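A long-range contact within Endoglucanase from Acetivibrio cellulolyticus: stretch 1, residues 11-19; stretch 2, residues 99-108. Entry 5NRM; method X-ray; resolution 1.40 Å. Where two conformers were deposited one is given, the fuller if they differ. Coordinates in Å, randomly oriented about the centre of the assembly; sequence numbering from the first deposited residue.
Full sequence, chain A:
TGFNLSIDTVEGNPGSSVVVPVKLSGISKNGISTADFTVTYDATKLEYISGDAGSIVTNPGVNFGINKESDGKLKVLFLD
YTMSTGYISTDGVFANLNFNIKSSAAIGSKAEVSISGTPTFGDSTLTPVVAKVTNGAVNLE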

ATOM      1  N   GLU A  11      21.305   0.899   8.952  1.00 15.99           N
ATOM      2  CA  GLU A  11      21.917   1.270  10.246  1.00 16.65           C
ATOM      3  C   GLU A  11      21.458   2.651  10.695  1.00 15.51           C
ATOM      4  O   GLU A  11      21.306   3.579   9.897  1.00 14.96           O
ATOM      5  CB  GLU A  11      23.463   1.255  10.178  1.00 19.89           C
ATOM      6  CG  GLU A  11      23.980  -0.128   9.826  1.00 23.30           C
ATOM      7  CD  GLU A  11      25.480  -0.312  10.139  1.00 28.79           C
ATOM      8  OE1 GLU A  11      26.213   0.708  10.321  1.00 35.88           O
ATOM      9  OE2 GLU A  11      25.889  -1.508  10.213  1.00 35.55           O
ATOM     10  N   GLY A  12      21.262   2.807  11.999  1.00 15.34           N
ATOM     11  CA  GLY A  12      21.058   4.142  12.519  1.00 14.97           C
ATOM     12  C   GLY A  12      21.396   4.248  13.974  1.00 14.73           C
ATOM     13  O   GLY A  12      21.645   3.250  14.631  1.00 14.34           O
ATOM     14  N   ASN A  13      21.434   5.477  14.488  1.00 14.76           N
ATOM     15  CA  ASN A  13      21.909   5.749  15.859  1.00 15.90           C
ATOM     16  C   ASN A  13      20.762   6.110  16.732  1.00 14.19           C
ATOM     17  O   ASN A  13      19.991   6.967  16.361  1.00 12.59           O
ATOM     18  CB  ASN A  13      22.900   6.920  15.896  1.00 18.66           C
ATOM     19  CG  ASN A  13      24.034   6.718  14.925  1.00 22.20           C
ATOM     20  OD1 ASN A  13      24.131   7.383  13.880  1.00 24.23           O
ATOM     21  ND2 ASN A  13      24.804   5.698  15.177  1.00 25.74           N
ATOM     22  N   PRO A  14      20.723   5.586  17.939  1.00 14.16           N
ATOM     23  CA  PRO A  14      19.678   6.019  18.875  1.00 14.04           C
ATOM     24  C   PRO A  14      19.722   7.522  19.003  1.00 14.00           C
ATOM     25  O   PRO A  14      20.825   8.118  19.098  1.00 15.61           O
ATOM     26  CB  PRO A  14      20.041   5.294  20.169  1.00 14.71           C
ATOM     27  CG  PRO A  14      20.605   4.052  19.637  1.00 14.99           C
ATOM     28  CD  PRO A  14      21.496   4.473  18.483  1.00 15.05           C
ATOM     29  N   GLY A  15      18.565   8.153  18.992  1.00 13.25           N
ATOM     30  CA  GLY A  15      18.513   9.604  19.097  1.00 13.60           C
ATOM     31  C   GLY A  15      18.547  10.351  17.750  1.00 13.78           C
ATOM     32  O   GLY A  15      18.520  11.594  17.779  1.00 15.91           O
ATOM     33  N   SER A  16      18.720   9.640  16.668  1.00 12.93           N
ATOM     34  CA  SER A  16      18.833  10.193  15.336  1.00 12.86           C
ATOM     35  C   SER A  16      17.659   9.752  14.491  1.00 11.46           C
ATOM     36  O   SER A  16      16.915   8.809  14.805  1.00 10.98           O
ATOM     37  CB  SER A  16      20.102   9.690  14.653  1.00 13.99           C
ATOM     38  OG  SER A  16      21.269  10.227  15.267  1.00 17.15           O
ATOM     39  N   SER A  17      17.501  10.418  13.359  1.00 11.25           N
ATOM     40  CA  SER A  17      16.470  10.038  12.411  1.00 11.90           C
ATOM     41  C   SER A  17      17.051   9.034  11.460  1.00 11.40           C
ATOM     42  O   SER A  17      18.283   8.925  11.284  1.00 12.23           O
ATOM     43  CB  SER A  17      15.999  11.295  11.683  1.00 13.45           C
ATOM     44  OG  SER A  17      17.074  11.813  10.942  1.00 17.44           O
ATOM     45  N   VAL A  18      16.175   8.280  10.816  1.00 10.61           N
ATOM     46  CA  VAL A  18      16.581   7.258   9.833  1.00 11.18           C
ATOM     47  C   VAL A  18      15.475   7.064   8.800  1.00 10.13           C
ATOM     48  O   VAL A  18      14.307   7.234   9.082  1.00 10.31           O
ATOM     49  CB  VAL A  18      16.822   5.915  10.597  1.00 11.31           C
ATOM     50  CG1 VAL A  18      15.537   5.373  11.188  1.00 11.40           C
ATOM     51  CG2 VAL A  18      17.540   4.851   9.765  1.00 12.49           C
ATOM     52  N   VAL A  19      15.878   6.717   7.585  1.00 10.59           N
ATOM     53  CA  VAL A  19      14.960   6.391   6.490  1.00 11.21           C
ATOM     54  C   VAL A  19      15.105   4.904   6.218  1.00 10.20           C
ATOM     55  O   VAL A  19      16.228   4.350   6.094  1.00 11.14           O
ATOM     56  CB  VAL A  19      15.258   7.222   5.223  1.00 12.72           C
ATOM     57  CG1 VAL A  19      14.272   6.895   4.112  1.00 13.11           C
ATOM     58  CG2 VAL A  19      15.202   8.691   5.592  1.00 15.17           C
TER
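Stretch 2 99-108: FNIKSSAAIG

Stretch 2 enters as a strand, residues 99-101, and runs antiparallel to strand 17-19 of stretch 1. The two axes approach to 4.7 Å, with an angle of 134° between their N-to-C directions. Val 18 and Phe 99 form the hydrogen-bonded pair. Val 18 N donates to Phe 99 O at 2.9 Å, and Phe 99 N donates to Val 18 O at 3.0 Å. Ser 17 and Asn 100 form the adjacent non-hydrogen-bonded pair. Here Ser 17 CA lies 3.3 Å from Phe 99 O, a CA-H...O contact.

The hydrogen bonding continues from Ser 17 back into the turn. Ile 101 N donates to Ser 16 O at 2.8 Å, with a nearly linear N-H...O angle of 170°. Ile 101 O accepts from Gly 15 N at 2.8 Å, with a more bent angle of 143°. Ile 101 thus has both backbone polar groups satisfied by stretch 1. The type II turn from Asn 13 to Ser 16 is closed by Ser 16 N to Asn 13 O, 3.0 Å. Gly 15 has phi 91°, which suits glycine.

After Ile 101, stretch 2 makes a type I turn from Lys 102 to Ala 105. Its closing bond, Ala 105 N to Lys 102 O, is 3.2 Å. Pro 14 packs against the end of this turn and beyond, with Pro 14 CG 3.2 Å from Ala 105 O and 4.0 Å from Ile 107 CD1.

The CA-to-CB bond of Ile 101 points toward stretch 1, and the residue is buried. Ile 101 CD1 lies 3.6 Å from Gly 12 C; a CB on Gly 12 would come within 2.7 Å of Ile 101 CD1, a clash. Ile 101 CG1 is 3.8 Å from Val 18 CG1, which also meets Phe 99 CB at 3.9 Å. Water 1 O donates weakly to Asn 100 OD1 at 3.0 Å and to Gly 15 O at 3.4 Å. Asn 100 ND2 is satisfied elsewhere in the structure.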

ATOM      1  N   PHE A  99      11.596   7.572  10.321  1.00  8.70           N
ATOM      2  CA  PHE A  99      11.484   7.434  11.750  1.00  9.09           C
ATOM      3  C   PHE A  99      12.496   8.313  12.491  1.00  9.56           C
ATOM      4  O   PHE A  99      13.565   8.597  11.987  1.00  9.57           O
ATOM      5  CB  PHE A  99      11.817   5.972  12.108  1.00  9.31           C
ATOM      6  CG  PHE A  99      10.873   4.960  11.505  1.00  9.36           C
ATOM      7  CD1 PHE A  99       9.628   4.703  12.079  1.00  9.53           C
ATOM      8  CD2 PHE A  99      11.241   4.306  10.324  1.00  9.24           C
ATOM      9  CE1 PHE A  99       8.820   3.705  11.503  1.00  9.33           C
ATOM     10  CE2 PHE A  99      10.456   3.328   9.785  1.00  9.66           C
ATOM     11  CZ  PHE A  99       9.213   3.076  10.352  1.00  9.73           C
ATOM     12  N   ASN A 100      12.202   8.603  13.768  1.00  9.84           N
ATOM     13  CA  ASN A 100      13.204   8.991  14.742  1.00 10.80           C
ATOM     14  C   ASN A 100      13.461   7.748  15.616  1.00 10.72           C
ATOM     15  O   ASN A 100      12.511   7.091  16.037  1.00 11.11           O
ATOM     16  CB  ASN A 100      12.668  10.114  15.589  1.00 11.60           C
ATOM     17  CG  ASN A 100      12.619  11.446  14.878  1.00 13.06           C
ATOM     18  OD1 ASN A 100      13.383  11.711  13.951  1.00 14.62           O
ATOM     19  ND2 ASN A 100      11.672  12.264  15.264  1.00 13.96           N
ATOM     20  N   ILE A 101      14.725   7.402  15.830  1.00 10.28           N
ATOM     21  CA  ILE A 101      15.098   6.341  16.672  1.00 10.70           C
ATOM     22  C   ILE A 101      15.079   6.838  18.092  1.00 11.03           C
ATOM     23  O   ILE A 101      15.824   7.794  18.421  1.00 10.44           O
ATOM     24  CB  ILE A 101      16.500   5.805  16.304  1.00 10.86           C
ATOM     25  CG1 ILE A 101      16.565   5.376  14.843  1.00 10.81           C
ATOM     26  CG2 ILE A 101      16.820   4.592  17.186  1.00 11.23           C
ATOM     27  CD1 ILE A 101      17.942   5.118  14.303  1.00 11.17           C
ATOM     28  N   LYS A 102      14.350   6.157  18.997  1.00 10.89           N
ATOM     29  CA  LYS A 102      14.255   6.600  20.350  1.00 11.82           C
ATOM     30  C   LYS A 102      15.658   6.606  21.004  1.00 12.59           C
ATOM     31  O   LYS A 102      16.435   5.656  20.831  1.00 12.90           O
ATOM     32  CB  LYS A 102      13.252   5.772  21.148  1.00 12.08           C
ATOM     33  CG  LYS A 102      11.865   5.969  20.548  1.00 11.56           C
ATOM     34  CD  LYS A 102      10.800   5.230  21.361  1.00 12.06           C
ATOM     35  CE  LYS A 102       9.383   5.542  20.909  1.00 11.46           C
ATOM     36  NZ  LYS A 102       8.394   4.701  21.681  1.00 11.83           N
ATOM     37  N   SER A 103      15.906   7.629  21.806  1.00 13.64           N
ATOM     38  CA  SER A 103      17.206   7.769  22.471  1.00 15.09           C
ATOM     39  C   SER A 103      17.490   6.662  23.488  1.00 16.54           C
ATOM     40  O   SER A 103      18.656   6.398  23.726  1.00 17.86           O
ATOM     41  CB  SER A 103      17.371   9.143  23.148  1.00 16.83           C
ATOM     42  OG  SER A 103      16.236   9.418  24.001  1.00 18.46           O
ATOM     43  N   SER A 104      16.461   5.975  23.995  1.00 16.65           N
ATOM     44  CA  SER A 104      16.568   4.864  24.955  0.50 17.92           C
ATOM     45  C   SER A 104      16.990   3.551  24.349  1.00 17.88           C
ATOM     46  O   SER A 104      17.333   2.653  25.072  1.00 19.88           O
ATOM     47  CB  SER A 104      15.207   4.588  25.606  0.50 17.98           C
ATOM     48  OG  SER A 104      14.280   4.196  24.601  0.50 17.04           O
ATOM     49  N   ALA A 105      16.901   3.432  23.027  1.00 17.51           N
ATOM     50  CA  ALA A 105      17.109   2.166  22.383  1.00 18.52           C
ATOM     51  C   ALA A 105      18.583   1.750  22.473  1.00 19.80           C
ATOM     52  O   ALA A 105      19.467   2.561  22.267  1.00 19.42           O
ATOM     53  CB  ALA A 105      16.638   2.227  20.943  1.00 18.21           C
ATOM     54  N   ALA A 106      18.839   0.473  22.782  1.00 20.85           N
ATOM     55  CA  ALA A 106      20.179  -0.008  23.044  1.00 22.86           C
ATOM     56  C   ALA A 106      20.980  -0.155  21.767  1.00 21.46           C
ATOM     57  O   ALA A 106      20.492  -0.753  20.807  1.00 20.63           O
ATOM     58  CB  ALA A 106      20.105  -1.382  23.748  1.00 23.93           C
ATOM     59  N   ILE A 107      22.217   0.324  21.780  1.00 22.35           N
ATOM     60  CA  ILE A 107      23.193   0.079  20.704  1.00 22.43           C
ATOM     61  C   ILE A 107      23.436  -1.405  20.532  1.00 22.49           C
ATOM     62  O   ILE A 107      23.532  -2.162  21.509  1.00 22.41           O
ATOM     63  CB  ILE A 107      24.527   0.867  20.942  1.00 24.13           C
ATOM     64  CG1 ILE A 107      24.331   2.349  20.557  1.00 26.67           C
ATOM     65  CG2 ILE A 107      25.716   0.317  20.154  1.00 24.40           C
ATOM     66  CD1 ILE A 107      23.907   3.177  21.726  1.00 29.63           C
ATOM     67  N   GLY A 108      23.491  -1.802  19.275  1.00 21.88           N
ATOM     68  CA  GLY A 108      23.541  -3.190  18.856  1.00 21.41           C
ATOM     69  C   GLY A 108      22.184  -3.912  18.758  1.00 20.36           C
ATOM     70  O   GLY A 108      22.129  -5.030  18.209  1.00 21.41           O
TER
HETATM   71  O   HOH W   1      15.790  12.016  15.763  1.00 17.30           O